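Local coordinates for Maltose/maltodextrin transport permease homologue (Bdellovibrio bacteriovorus HD100, PDB 6FFL), which binds maltotriose through this soluble MalE-like solute-binding domain, which is fused to the membrane subunit MalF of a probable maltose/maltodextrin ABC transporter, at residues E44-F49 with G70-M75; P65-G70 with A349-L354; V158-Y161 with F165-A168; D182-N187 with T344-A349. All coordinates share one frame; numbering follows the deposited sequence.

Contact 1: E44-F49 with G70-M75; sequences ELRSSF and GPFATM. With PT (platinum (II) ion), chain E.
Phe49 and Phe72 carry the apolar part of this contact. Phe49 CD2 lies over one face of the Phe72 ring, displaced toward its rim, and comes to 3.6 Å from Phe72 CZ. The two planes are inclined at 43° with centroids 4.9 Å apart, so the pair is an oblique aromatic packing. The first bond of the Phe49 side chain points toward helix 69-74, and CG anti to the backbone N (chi1 -176°) lays the ring against Phe72, which reaches back with the end of its own ring. Val62 of strand 61-65 touches both phenylalanines and Leu45, which places the pair against the sheet.

At its edge, the Phe72 ring meets helix 42-54 itself: Phe72 CE1 is 4.0 Å from Arg46 O, near the ring plane, and Arg46 CG runs past the same ring atom. The Arg46 chain then bends at chi3, and its guanidinium is salt-bridged to Glu43 beside the bound sugar.

No hydrogen bond joins the two segments. Gly70 O accepts from both Thr74 N and Thr74 OG1, the two donors arriving from opposite faces of the carbonyl plane, with Thr74 OG1 at 3.0 Å from Gly70 O.

The metal is separate from the ring packing. Met75 SD binds platinum at 2.3 Å, with Met54 and a water as further ligands. Two helices packed over a beta strand, one lending Arg46 to the glycan pocket, are in keeping with the alpha/beta lobe of a periplasmic binding protein.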
loop_
_atom_site.group_PDB
_atom_site.type_symbol
_atom_site.label_atom_id
_atom_site.label_comp_id
_atom_site.label_asym_id
_atom_site.label_seq_id
_atom_site.Cartn_x
_atom_site.Cartn_y
_atom_site.Cartn_z
ATOM N N GLU A 44 -11.186 -6.770 1.207
ATOM C CA GLU A 44 -12.430 -7.058 1.917
ATOM C C GLU A 44 -12.912 -5.858 2.723
ATOM O O GLU A 44 -14.125 -5.675 2.902
ATOM C CB GLU A 44 -12.238 -8.273 2.827
ATOM C CG GLU A 44 -13.462 -8.654 3.648
ATOM C CD GLU A 44 -13.170 -9.776 4.638
ATOM O OE1 GLU A 44 -12.159 -10.492 4.453
ATOM O OE2 GLU A 44 -13.949 -9.939 5.604
ATOM N N LEU A 45 -11.988 -5.042 3.236
ATOM C CA LEU A 45 -12.395 -3.826 3.932
ATOM C C LEU A 45 -13.188 -2.911 3.007
ATOM O O LEU A 45 -14.252 -2.391 3.379
ATOM C CB LEU A 45 -11.167 -3.104 4.483
ATOM C CG LEU A 45 -11.489 -1.747 5.114
ATOM C CD1 LEU A 45 -12.144 -1.913 6.490
ATOM C CD2 LEU A 45 -10.247 -0.928 5.221
ATOM N N ARG A 46 -12.689 -2.711 1.785
ATOM C CA ARG A 46 -13.410 -1.879 0.827
ATOM C C ARG A 46 -14.793 -2.445 0.544
ATOM O O ARG A 46 -15.798 -1.733 0.647
ATOM C CB ARG A 46 -12.615 -1.740 -0.472
ATOM C CG ARG A 46 -13.351 -0.926 -1.548
ATOM C CD ARG A 46 -12.634 -0.994 -2.886
ATOM N NE ARG A 46 -12.683 -2.342 -3.453
ATOM C CZ ARG A 46 -11.656 -3.187 -3.474
ATOM N NH1 ARG A 46 -10.483 -2.839 -2.953
ATOM N NH2 ARG A 46 -11.802 -4.382 -4.031
ATOM N N SER A 47 -14.869 -3.728 0.182
ATOM C CA SER A 47 -16.153 -4.271 -0.242
ATOM C C SER A 47 -17.122 -4.390 0.935
ATOM O O SER A 47 -18.323 -4.139 0.781
ATOM C CB SER A 47 -15.942 -5.618 -0.940
ATOM O OG SER A 47 -15.478 -6.595 -0.034
ATOM N N SER A 48 -16.625 -4.740 2.124
ATOM C CA SER A 48 -17.526 -4.894 3.269
ATOM C C SER A 48 -18.007 -3.537 3.795
ATOM O O SER A 48 -19.171 -3.402 4.196
ATOM C CB SER A 48 -16.849 -5.732 4.366
ATOM O OG SER A 48 -15.885 -5.001 5.108
ATOM N N PHE A 49 -17.148 -2.512 3.777
ATOM C CA PHE A 49 -17.629 -1.185 4.148
ATOM C C PHE A 49 -18.680 -0.692 3.160
ATOM O O PHE A 49 -19.717 -0.143 3.562
ATOM C CB PHE A 49 -16.479 -0.176 4.252
ATOM C CG PHE A 49 -16.953 1.181 4.718
ATOM C CD1 PHE A 49 -17.211 1.409 6.064
ATOM C CD2 PHE A 49 -17.206 2.196 3.810
ATOM C CE1 PHE A 49 -17.698 2.635 6.496
ATOM C CE2 PHE A 49 -17.688 3.429 4.234
ATOM C CZ PHE A 49 -17.938 3.644 5.582
ATOM N N GLY A 70 -12.365 7.694 -3.818
ATOM C CA GLY A 70 -13.189 7.816 -5.006
ATOM C C GLY A 70 -14.477 7.023 -4.924
ATOM O O GLY A 70 -15.577 7.574 -5.043
ATOM N N PRO A 71 -14.364 5.706 -4.725
ATOM C CA PRO A 71 -15.580 4.888 -4.602
ATOM C C PRO A 71 -16.434 5.274 -3.410
ATOM O O PRO A 71 -17.661 5.374 -3.536
ATOM C CB PRO A 71 -15.029 3.463 -4.471
ATOM C CG PRO A 71 -13.677 3.515 -5.135
ATOM C CD PRO A 71 -13.140 4.879 -4.798
ATOM N N PHE A 72 -15.817 5.496 -2.248
ATOM C CA PHE A 72 -16.601 5.823 -1.062
ATOM C C PHE A 72 -17.337 7.140 -1.249
ATOM O O PHE A 72 -18.516 7.261 -0.895
ATOM C CB PHE A 72 -15.709 5.917 0.181
ATOM C CG PHE A 72 -15.200 4.592 0.704
ATOM C CD1 PHE A 72 -15.505 3.395 0.071
ATOM C CD2 PHE A 72 -14.405 4.561 1.852
ATOM C CE1 PHE A 72 -15.019 2.180 0.566
ATOM C CE2 PHE A 72 -13.914 3.355 2.362
ATOM C CZ PHE A 72 -14.222 2.159 1.712
ATOM N N ALA A 73 -16.648 8.149 -1.792
ATOM C CA ALA A 73 -17.280 9.457 -1.936
ATOM C C ALA A 73 -18.373 9.434 -2.994
ATOM O O ALA A 73 -19.471 9.974 -2.777
ATOM C CB ALA A 73 -16.231 10.517 -2.270
ATOM N N THR A 74 -18.107 8.809 -4.147
ATOM C CA THR A 74 -19.118 8.815 -5.202
ATOM C C THR A 74 -20.353 8.000 -4.839
ATOM O O THR A 74 -21.433 8.271 -5.380
ATOM C CB THR A 74 -18.540 8.310 -6.535
ATOM O OG1 THR A 74 -18.126 6.948 -6.416
ATOM C CG2 THR A 74 -17.371 9.153 -6.965
ATOM N N MET A 75 -20.230 7.022 -3.941
ATOM C CA MET A 75 -21.384 6.280 -3.440
ATOM C C MET A 75 -22.095 7.003 -2.302
ATOM O O MET A 75 -23.115 6.504 -1.809
ATOM C CB MET A 75 -20.956 4.891 -2.959
ATOM C CG MET A 75 -20.344 3.996 -4.029
ATOM S SD MET A 75 -21.558 3.202 -5.087
ATOM C CE MET A 75 -20.535 2.008 -5.956
HETATM PT PT PT E . -22.730 1.869 -3.614
HETATM O O HOH W 1 -20.998 1.306 -2.514
#

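Contact 2: P65-G70 with A349-L354; sequences PSDQVG and AVWDSL. With GLC (alpha-D-glucopyranose), chain B; GLC (alpha-D-glucopyranose), chain C.
Asp67 and Trp351 meet with their flat groups almost perpendicular, carboxylate and indole planes 80° apart. Asp67 OD1 sits at the indole edge, near the ring plane, 3.0 Å from Trp351 NE1; the N-H points well off line (129°), and the bond is weak. The same oxygen takes a shorter bond from the chain B glucose, whose O3 is 2.7 Å from Asp67 OD1. Asp67 OD2 receives the neighbouring hydroxyl, sugar O2, also at 2.7 Å, so the carboxylate grips two adjacent hydroxyls and its rotation is fixed. This is the glycan pocket of the binding protein, where an acidic side chain holds sugar hydroxyls and an aromatic ring supports the pyranose. One face of the Trp351 indole carries the chain B glucose, with Trp351 CD1 3.6 Å from its C4 and the sugar's C6 above the plane toward the rim. Chi1 of Trp351 is -69°, which puts CG anti to the carbonyl carbon and sends the ring from helix 346-362 toward Asp67. Pro65 CG extends the pocket wall, 3.3 Å from O3 of the chain C glucose.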
loop_
_atom_site.group_PDB
_atom_site.type_symbol
_atom_site.label_atom_id
_atom_site.label_comp_id
_atom_site.label_asym_id
_atom_site.label_seq_id
_atom_site.Cartn_x
_atom_site.Cartn_y
_atom_site.Cartn_z
ATOM N N PRO A 65 -6.343 2.594 2.391
ATOM C CA PRO A 65 -5.539 3.353 1.421
ATOM C C PRO A 65 -6.335 4.469 0.767
ATOM O O PRO A 65 -7.556 4.392 0.624
ATOM C CB PRO A 65 -5.130 2.302 0.379
ATOM C CG PRO A 65 -5.447 0.967 0.994
ATOM C CD PRO A 65 -6.517 1.178 2.013
ATOM N N SER A 66 -5.616 5.504 0.335
ATOM C CA SER A 66 -6.293 6.708 -0.122
ATOM C C SER A 66 -7.126 6.505 -1.382
ATOM O O SER A 66 -8.054 7.287 -1.599
ATOM C CB SER A 66 -5.287 7.830 -0.338
ATOM O OG SER A 66 -4.235 7.398 -1.149
ATOM N N ASP A 67 -6.845 5.485 -2.215
ATOM C CA ASP A 67 -7.704 5.350 -3.385
ATOM C C ASP A 67 -9.107 4.878 -3.031
ATOM O O ASP A 67 -9.984 4.900 -3.904
ATOM C CB ASP A 67 -7.068 4.447 -4.466
ATOM C CG ASP A 67 -6.757 3.038 -3.978
ATOM O OD1 ASP A 67 -6.927 2.088 -4.778
ATOM O OD2 ASP A 67 -6.281 2.888 -2.830
ATOM N N GLN A 68 -9.381 4.514 -1.781
ATOM C CA GLN A 68 -10.778 4.186 -1.524
ATOM C C GLN A 68 -11.656 5.435 -1.436
ATOM O O GLN A 68 -12.886 5.307 -1.418
ATOM C CB GLN A 68 -10.908 3.281 -0.290
ATOM C CG GLN A 68 -10.562 3.878 1.024
ATOM C CD GLN A 68 -10.407 2.824 2.120
ATOM O OE1 GLN A 68 -10.162 1.645 1.860
ATOM N NE2 GLN A 68 -10.562 3.254 3.351
ATOM N N VAL A 69 -11.063 6.631 -1.496
ATOM C CA VAL A 69 -11.845 7.872 -1.438
ATOM C C VAL A 69 -12.835 7.949 -2.599
ATOM O O VAL A 69 -14.018 8.271 -2.409
ATOM C CB VAL A 69 -10.906 9.091 -1.427
ATOM C CG1 VAL A 69 -11.657 10.346 -1.836
ATOM C CG2 VAL A 69 -10.281 9.263 -0.056
ATOM N N GLY A 70 -12.365 7.694 -3.818
ATOM C CA GLY A 70 -13.189 7.816 -5.006
ATOM C C GLY A 70 -14.477 7.023 -4.924
ATOM O O GLY A 70 -15.577 7.574 -5.043
ATOM N N ALA A 349 -11.623 0.367 -11.210
ATOM C CA ALA A 349 -11.787 -0.460 -12.397
ATOM C C ALA A 349 -10.440 -0.908 -12.948
ATOM O O ALA A 349 -10.302 -2.044 -13.424
ATOM C CB ALA A 349 -12.565 0.309 -13.467
ATOM N N VAL A 350 -9.440 -0.025 -12.903
ATOM C CA VAL A 350 -8.109 -0.381 -13.393
ATOM C C VAL A 350 -7.520 -1.505 -12.551
ATOM O O VAL A 350 -7.017 -2.499 -13.089
ATOM C CB VAL A 350 -7.185 0.848 -13.417
ATOM C CG1 VAL A 350 -5.748 0.406 -13.703
ATOM C CG2 VAL A 350 -7.640 1.844 -14.486
ATOM N N TRP A 351 -7.565 -1.366 -11.221
ATOM C CA TRP A 351 -7.021 -2.422 -10.366
ATOM C C TRP A 351 -7.725 -3.750 -10.613
ATOM O O TRP A 351 -7.084 -4.806 -10.692
ATOM C CB TRP A 351 -7.170 -2.057 -8.889
ATOM C CG TRP A 351 -6.337 -0.940 -8.375
ATOM C CD1 TRP A 351 -6.772 0.085 -7.583
ATOM C CD2 TRP A 351 -4.918 -0.741 -8.551
ATOM N NE1 TRP A 351 -5.715 0.918 -7.267
ATOM C CE2 TRP A 351 -4.572 0.432 -7.848
ATOM C CE3 TRP A 351 -3.911 -1.440 -9.235
ATOM C CZ2 TRP A 351 -3.270 0.931 -7.814
ATOM C CZ3 TRP A 351 -2.613 -0.937 -9.199
ATOM C CH2 TRP A 351 -2.308 0.233 -8.490
ATOM N N ASP A 352 -9.059 -3.728 -10.664
ATOM C CA ASP A 352 -9.801 -4.980 -10.794
ATOM C C ASP A 352 -9.539 -5.649 -12.135
ATOM O O ASP A 352 -9.404 -6.875 -12.200
ATOM C CB ASP A 352 -11.295 -4.727 -10.594
ATOM C CG ASP A 352 -11.635 -4.366 -9.145
ATOM O OD1 ASP A 352 -10.853 -4.720 -8.246
ATOM O OD2 ASP A 352 -12.686 -3.738 -8.913
ATOM N N SER A 353 -9.483 -4.863 -13.214
ATOM C CA SER A 353 -9.189 -5.421 -14.531
ATOM C C SER A 353 -7.771 -5.974 -14.596
ATOM O O SER A 353 -7.547 -7.067 -15.132
ATOM C CB SER A 353 -9.389 -4.356 -15.608
ATOM O OG SER A 353 -9.169 -4.896 -16.898
ATOM N N LEU A 354 -6.799 -5.232 -14.062
ATOM C CA LEU A 354 -5.422 -5.714 -14.073
ATOM C C LEU A 354 -5.294 -7.034 -13.324
ATOM O O LEU A 354 -4.583 -7.946 -13.770
ATOM C CB LEU A 354 -4.498 -4.661 -13.464
ATOM C CG LEU A 354 -4.163 -3.449 -14.324
ATOM C CD1 LEU A 354 -3.365 -2.454 -13.481
ATOM C CD2 LEU A 354 -3.369 -3.882 -15.561
HETATM C C1 GLC B . -3.616 -1.105 -3.390
HETATM C C2 GLC B . -4.883 -0.248 -3.436
HETATM C C3 GLC B . -6.109 -1.158 -3.568
HETATM C C4 GLC B . -5.972 -2.041 -4.796
HETATM C C5 GLC B . -4.661 -2.837 -4.728
HETATM C C6 GLC B . -4.415 -3.560 -6.048
HETATM O O2 GLC B . -4.986 0.585 -2.264
HETATM O O3 GLC B . -7.306 -0.359 -3.699
HETATM O O4 GLC B . -7.088 -2.943 -4.850
HETATM O O5 GLC B . -3.570 -1.926 -4.560
HETATM O O6 GLC B . -3.345 -4.524 -5.943
HETATM C C1 GLC C . -0.913 -2.601 0.834
HETATM C C2 GLC C . -1.251 -1.155 0.495
HETATM C C3 GLC C . -2.534 -1.023 -0.309
HETATM C C4 GLC C . -2.433 -1.951 -1.516
HETATM C C5 GLC C . -2.181 -3.377 -1.035
HETATM C C6 GLC C . -2.078 -4.349 -2.216
HETATM O O2 GLC C . -1.349 -0.424 1.732
HETATM O O3 GLC C . -2.665 0.341 -0.747
HETATM O O4 GLC C . -3.657 -1.930 -2.234
HETATM O O5 GLC C . -0.937 -3.398 -0.343
HETATM O O6 GLC C . -2.203 -5.710 -1.747
#

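Contact 3: V158-Y161 with F165-A168; sequences VFNY and FFFA. With GLC (alpha-D-glucopyranose), chain B; GLC (alpha-D-glucopyranose), chain C.
Phe166 sits against Asn160 and has the most area buried here. Asn160 CB stands over the centre of the Phe166 ring, 3.9 Å from its centroid and 3° off the normal, a nearly ideal CH-pi contact. Asn160 O, meanwhile, comes within 3.3 Å of Phe166 CB. Asn160 is the centre of an inverse gamma turn, and its CG lies anti to the backbone N (chi1 -172°), carrying the amide onward so that ND2 passes Phe166 CE1; amide and ring planes are 57° apart.

Phe159 approaches Phe166 from another direction, the two side chains sliding past each other in opposite senses. Its CD2 is 4.1 Å from Phe166 CB, and its ring edge lies near Phe166 O, a buried carbonyl for which the model holds no hydrogen-bond partner.

The residue before Phe166, Phe165, faces the sugar: Phe165 N donates to O6 of the chain B glucose at 2.9 Å, and one face of its ring meets C4 of the chain C glucose, toward the rim. A turn and a short, weakly bonded helix backing such an aromatic platform form one wall of the maltotriose pocket.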
loop_
_atom_site.group_PDB
_atom_site.type_symbol
_atom_site.label_atom_id
_atom_site.label_comp_id
_atom_site.label_asym_id
_atom_site.label_seq_id
_atom_site.Cartn_x
_atom_site.Cartn_y
_atom_site.Cartn_z
ATOM N N VAL A 158 11.516 -12.474 -3.519
ATOM C CA VAL A 158 10.109 -12.813 -3.313
ATOM C C VAL A 158 9.293 -11.536 -3.295
ATOM O O VAL A 158 9.749 -10.497 -2.795
ATOM C CB VAL A 158 9.865 -13.603 -2.004
ATOM C CG1 VAL A 158 10.566 -14.976 -2.053
ATOM C CG2 VAL A 158 10.321 -12.792 -0.780
ATOM N N PHE A 159 8.079 -11.620 -3.827
ATOM C CA PHE A 159 7.082 -10.575 -3.615
ATOM C C PHE A 159 5.741 -11.076 -4.127
ATOM O O PHE A 159 5.643 -12.101 -4.814
ATOM C CB PHE A 159 7.476 -9.218 -4.237
ATOM C CG PHE A 159 7.571 -9.168 -5.751
ATOM C CD1 PHE A 159 8.517 -9.906 -6.451
ATOM C CD2 PHE A 159 6.784 -8.256 -6.460
ATOM C CE1 PHE A 159 8.626 -9.796 -7.831
ATOM C CE2 PHE A 159 6.880 -8.131 -7.842
ATOM C CZ PHE A 159 7.809 -8.904 -8.537
ATOM N N ASN A 160 4.696 -10.338 -3.752
ATOM C CA ASN A 160 3.318 -10.676 -4.078
ATOM C C ASN A 160 3.032 -10.215 -5.507
ATOM O O ASN A 160 2.220 -9.329 -5.762
ATOM C CB ASN A 160 2.374 -10.027 -3.070
ATOM C CG ASN A 160 0.943 -10.493 -3.225
ATOM O OD1 ASN A 160 0.679 -11.536 -3.831
ATOM N ND2 ASN A 160 0.007 -9.717 -2.689
ATOM N N TYR A 161 3.716 -10.857 -6.456
ATOM C CA TYR A 161 3.750 -10.346 -7.822
ATOM C C TYR A 161 2.461 -10.581 -8.606
ATOM O O TYR A 161 2.341 -10.067 -9.726
ATOM C CB TYR A 161 4.945 -10.949 -8.570
ATOM C CG TYR A 161 4.941 -12.461 -8.692
ATOM C CD1 TYR A 161 4.141 -13.106 -9.630
ATOM C CD2 TYR A 161 5.773 -13.241 -7.898
ATOM C CE1 TYR A 161 4.154 -14.480 -9.753
ATOM C CE2 TYR A 161 5.788 -14.618 -8.015
ATOM C CZ TYR A 161 4.988 -15.232 -8.940
ATOM O OH TYR A 161 5.015 -16.605 -9.058
ATOM N N PHE A 165 -0.885 -3.909 -7.365
ATOM C CA PHE A 165 -0.071 -2.894 -6.698
ATOM C C PHE A 165 1.412 -3.216 -6.811
ATOM O O PHE A 165 2.242 -2.309 -6.942
ATOM C CB PHE A 165 -0.482 -2.796 -5.228
ATOM C CG PHE A 165 -0.009 -1.540 -4.535
ATOM C CD1 PHE A 165 -0.510 -0.294 -4.899
ATOM C CD2 PHE A 165 0.913 -1.618 -3.502
ATOM C CE1 PHE A 165 -0.108 0.871 -4.236
ATOM C CE2 PHE A 165 1.335 -0.469 -2.833
ATOM C CZ PHE A 165 0.824 0.785 -3.210
ATOM N N PHE A 166 1.755 -4.503 -6.795
ATOM C CA PHE A 166 3.155 -4.903 -6.746
ATOM C C PHE A 166 3.817 -4.935 -8.120
ATOM O O PHE A 166 5.052 -4.875 -8.190
ATOM C CB PHE A 166 3.267 -6.257 -6.050
ATOM C CG PHE A 166 2.986 -6.195 -4.566
ATOM C CD1 PHE A 166 1.682 -6.115 -4.088
ATOM C CD2 PHE A 166 4.033 -6.201 -3.652
ATOM C CE1 PHE A 166 1.424 -6.046 -2.717
ATOM C CE2 PHE A 166 3.779 -6.134 -2.277
ATOM C CZ PHE A 166 2.478 -6.058 -1.818
ATOM N N PHE A 167 3.056 -4.998 -9.220
ATOM C CA PHE A 167 3.722 -4.802 -10.509
ATOM C C PHE A 167 3.487 -3.420 -11.105
ATOM O O PHE A 167 4.168 -3.058 -12.071
ATOM C CB PHE A 167 3.355 -5.927 -11.516
ATOM C CG PHE A 167 1.906 -5.997 -11.935
ATOM C CD1 PHE A 167 1.364 -5.073 -12.833
ATOM C CD2 PHE A 167 1.109 -7.047 -11.500
ATOM C CE1 PHE A 167 0.037 -5.182 -13.252
ATOM C CE2 PHE A 167 -0.219 -7.162 -11.906
ATOM C CZ PHE A 167 -0.757 -6.212 -12.782
ATOM N N ALA A 168 2.590 -2.622 -10.522
ATOM C CA ALA A 168 2.385 -1.247 -10.970
ATOM C C ALA A 168 3.650 -0.399 -11.084
ATOM O O ALA A 168 3.736 0.396 -12.035
ATOM C CB ALA A 168 1.390 -0.558 -10.025
HETATM C C1 GLC B . -3.616 -1.105 -3.390
HETATM C C2 GLC B . -4.883 -0.248 -3.436
HETATM C C3 GLC B . -6.109 -1.158 -3.568
HETATM C C4 GLC B . -5.972 -2.041 -4.796
HETATM C C5 GLC B . -4.661 -2.837 -4.728
HETATM C C6 GLC B . -4.415 -3.560 -6.048
HETATM O O2 GLC B . -4.986 0.585 -2.264
HETATM O O3 GLC B . -7.306 -0.359 -3.699
HETATM O O4 GLC B . -7.088 -2.943 -4.850
HETATM O O5 GLC B . -3.570 -1.926 -4.560
HETATM O O6 GLC B . -3.345 -4.524 -5.943
HETATM C C1 GLC C . -0.913 -2.601 0.834
HETATM C C2 GLC C . -1.251 -1.155 0.495
HETATM C C3 GLC C . -2.534 -1.023 -0.309
HETATM C C4 GLC C . -2.433 -1.951 -1.516
HETATM C C5 GLC C . -2.181 -3.377 -1.035
HETATM C C6 GLC C . -2.078 -4.349 -2.216
HETATM O O2 GLC C . -1.349 -0.424 1.732
HETATM O O3 GLC C . -2.665 0.341 -0.747
HETATM O O4 GLC C . -3.657 -1.930 -2.234
HETATM O O5 GLC C . -0.937 -3.398 -0.343
HETATM O O6 GLC C . -2.203 -5.710 -1.747
#

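Contact 4: D182-N187 with T344-A349; sequences DGVTPN and TPEVRA. With GLC (alpha-D-glucopyranose), chain B.
Thr344 and Gly183 make the one hydrogen bond between the segments: Thr344 OG1 donates to Gly183 O at 2.9 Å, nearly in line with the carbonyl (C=O...donor angle 167°). Beside it, Glu346 and Val184 lie alongside each other, pointing the same way. Glu346 CG is 3.3 Å from Val184 O, and the chain bends at chi2 (82°) to bring OE1 to 3.6 Å from Val184 CG1, so the contact is through the glutamate's flank.

Asp182 shapes the loop. Its OD1 accepts from Val184 N, forming an Asx turn, and from Thr185 N, both donors on the same face of the carboxylate; its OD2 takes Thr185 OG1 at 2.7 Å through the syn lone pair. Gly183 turns the chain with a positive phi.

Further along the helix, Arg348 NH2 donates to O4 of the chain B glucose at 2.9 Å, and the same nitrogen is salt-bridged to Asp352. The contact thus sets the loop before helix 191-205 against the start of helix 346-362, with Ile383 of helix 368-384 touching both Pro186 and Glu346 and Tyr101 of strand 100-101 touching Thr344.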
loop_
_atom_site.group_PDB
_atom_site.type_symbol
_atom_site.label_atom_id
_atom_site.label_comp_id
_atom_site.label_asym_id
_atom_site.label_seq_id
_atom_site.Cartn_x
_atom_site.Cartn_y
_atom_site.Cartn_z
ATOM N N ASP A 182 -5.499 12.852 -17.538
ATOM C CA ASP A 182 -6.762 13.322 -16.983
ATOM C C ASP A 182 -7.125 12.624 -15.682
ATOM O O ASP A 182 -8.086 13.037 -15.026
ATOM C CB ASP A 182 -7.887 13.162 -18.012
ATOM C CG ASP A 182 -8.099 11.715 -18.469
ATOM O OD1 ASP A 182 -7.577 10.772 -17.838
ATOM O OD2 ASP A 182 -8.819 11.519 -19.475
ATOM N N GLY A 183 -6.387 11.583 -15.301
ATOM C CA GLY A 183 -6.640 10.885 -14.064
ATOM C C GLY A 183 -7.850 9.980 -14.069
ATOM O O GLY A 183 -8.199 9.446 -13.012
ATOM N N VAL A 184 -8.511 9.801 -15.211
ATOM C CA VAL A 184 -9.713 8.970 -15.272
ATOM C C VAL A 184 -9.719 7.991 -16.433
ATOM O O VAL A 184 -10.507 7.031 -16.410
ATOM C CB VAL A 184 -10.987 9.842 -15.319
ATOM C CG1 VAL A 184 -11.117 10.682 -14.057
ATOM C CG2 VAL A 184 -10.992 10.709 -16.571
ATOM N N THR A 185 -8.901 8.165 -17.469
ATOM C CA THR A 185 -8.930 7.258 -18.606
ATOM C C THR A 185 -7.876 6.173 -18.433
ATOM O O THR A 185 -6.681 6.494 -18.338
ATOM C CB THR A 185 -8.692 8.013 -19.908
ATOM O OG1 THR A 185 -9.680 9.049 -20.039
ATOM C CG2 THR A 185 -8.810 7.069 -21.096
ATOM N N PRO A 186 -8.260 4.898 -18.384
ATOM C CA PRO A 186 -7.263 3.824 -18.322
ATOM C C PRO A 186 -6.349 3.864 -19.534
ATOM O O PRO A 186 -6.771 4.204 -20.642
ATOM C CB PRO A 186 -8.111 2.545 -18.313
ATOM C CG PRO A 186 -9.453 2.980 -17.809
ATOM C CD PRO A 186 -9.636 4.382 -18.349
ATOM N N ASN A 187 -5.082 3.522 -19.308
ATOM C CA ASN A 187 -4.077 3.443 -20.359
ATOM C C ASN A 187 -3.359 2.108 -20.198
ATOM O O ASN A 187 -2.185 2.066 -19.834
ATOM C CB ASN A 187 -3.097 4.619 -20.277
ATOM C CG ASN A 187 -2.252 4.766 -21.528
ATOM O OD1 ASN A 187 -2.721 4.546 -22.640
ATOM N ND2 ASN A 187 -0.993 5.137 -21.345
ATOM N N THR A 344 -9.372 8.659 -7.911
ATOM C CA THR A 344 -10.659 8.705 -8.596
ATOM C C THR A 344 -11.265 7.300 -8.673
ATOM O O THR A 344 -10.539 6.299 -8.634
ATOM C CB THR A 344 -10.495 9.262 -10.008
ATOM O OG1 THR A 344 -9.576 8.433 -10.723
ATOM C CG2 THR A 344 -9.960 10.678 -9.965
ATOM N N PRO A 345 -12.594 7.183 -8.776
ATOM C CA PRO A 345 -13.199 5.840 -8.776
ATOM C C PRO A 345 -12.777 5.006 -9.973
ATOM O O PRO A 345 -12.798 3.773 -9.894
ATOM C CB PRO A 345 -14.712 6.125 -8.772
ATOM C CG PRO A 345 -14.843 7.528 -9.244
ATOM C CD PRO A 345 -13.614 8.254 -8.811
ATOM N N GLU A 346 -12.361 5.651 -11.069
ATOM C CA GLU A 346 -11.900 4.922 -12.239
ATOM C C GLU A 346 -10.722 4.013 -11.905
ATOM O O GLU A 346 -10.542 2.976 -12.555
ATOM C CB GLU A 346 -11.514 5.906 -13.344
ATOM C CG GLU A 346 -12.709 6.573 -14.050
ATOM C CD GLU A 346 -13.301 7.780 -13.321
ATOM O OE1 GLU A 346 -12.865 8.121 -12.206
ATOM O OE2 GLU A 346 -14.225 8.405 -13.886
ATOM N N VAL A 347 -9.918 4.379 -10.902
ATOM C CA VAL A 347 -8.744 3.580 -10.546
ATOM C C VAL A 347 -9.161 2.204 -10.053
ATOM O O VAL A 347 -8.449 1.212 -10.259
ATOM C CB VAL A 347 -7.899 4.323 -9.487
ATOM C CG1 VAL A 347 -6.740 3.460 -9.012
ATOM C CG2 VAL A 347 -7.385 5.618 -10.056
ATOM N N ARG A 348 -10.324 2.120 -9.410
ATOM C CA ARG A 348 -10.844 0.841 -8.944
ATOM C C ARG A 348 -11.047 -0.123 -10.107
ATOM O O ARG A 348 -10.692 -1.306 -10.016
ATOM C CB ARG A 348 -12.158 1.081 -8.193
ATOM C CG ARG A 348 -12.896 -0.167 -7.803
ATOM C CD ARG A 348 -12.308 -0.753 -6.541
ATOM N NE ARG A 348 -11.386 -1.857 -6.808
ATOM C CZ ARG A 348 -10.160 -1.941 -6.294
ATOM N NH1 ARG A 348 -9.698 -0.981 -5.507
ATOM N NH2 ARG A 348 -9.409 -3.002 -6.553
ATOM N N ALA A 349 -11.623 0.367 -11.210
ATOM C CA ALA A 349 -11.787 -0.460 -12.397
ATOM C C ALA A 349 -10.440 -0.908 -12.948
ATOM O O ALA A 349 -10.302 -2.044 -13.424
ATOM C CB ALA A 349 -12.565 0.309 -13.467
HETATM C C1 GLC B . -3.616 -1.105 -3.390
HETATM C C2 GLC B . -4.883 -0.248 -3.436
HETATM C C3 GLC B . -6.109 -1.158 -3.568
HETATM C C4 GLC B . -5.972 -2.041 -4.796
HETATM C C5 GLC B . -4.661 -2.837 -4.728
HETATM C C6 GLC B . -4.415 -3.560 -6.048
HETATM O O2 GLC B . -4.986 0.585 -2.264
HETATM O O3 GLC B . -7.306 -0.359 -3.699
HETATM O O4 GLC B . -7.088 -2.943 -4.850
HETATM O O5 GLC B . -3.570 -1.926 -4.560
HETATM O O6 GLC B . -3.345 -4.524 -5.943
#

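How the contacts relate
From the N terminus, contact 1 comes first, closing a short loop from helix 42-54 through strand 61-65 to helix 69-74. Contact 2 opens at 65-70 before contact 1 has closed, so the two cross and share Gly70; its loop runs to helix 346-362 and encloses contacts 3 and 4. Contact 3 closes only a tight local turn into helix 164-167, then contact 4 spans from the loop at 182-187 forward to the start of helix 346-362, sharing Ala349 with contact 2. Contacts 2, 3 and 4 all touch the chain B glucose. Contacts 1 and 4 meet where Thr74 and Gly70 pack on Pro345; Trp351 links contact 2 to Phe165 in contact 3.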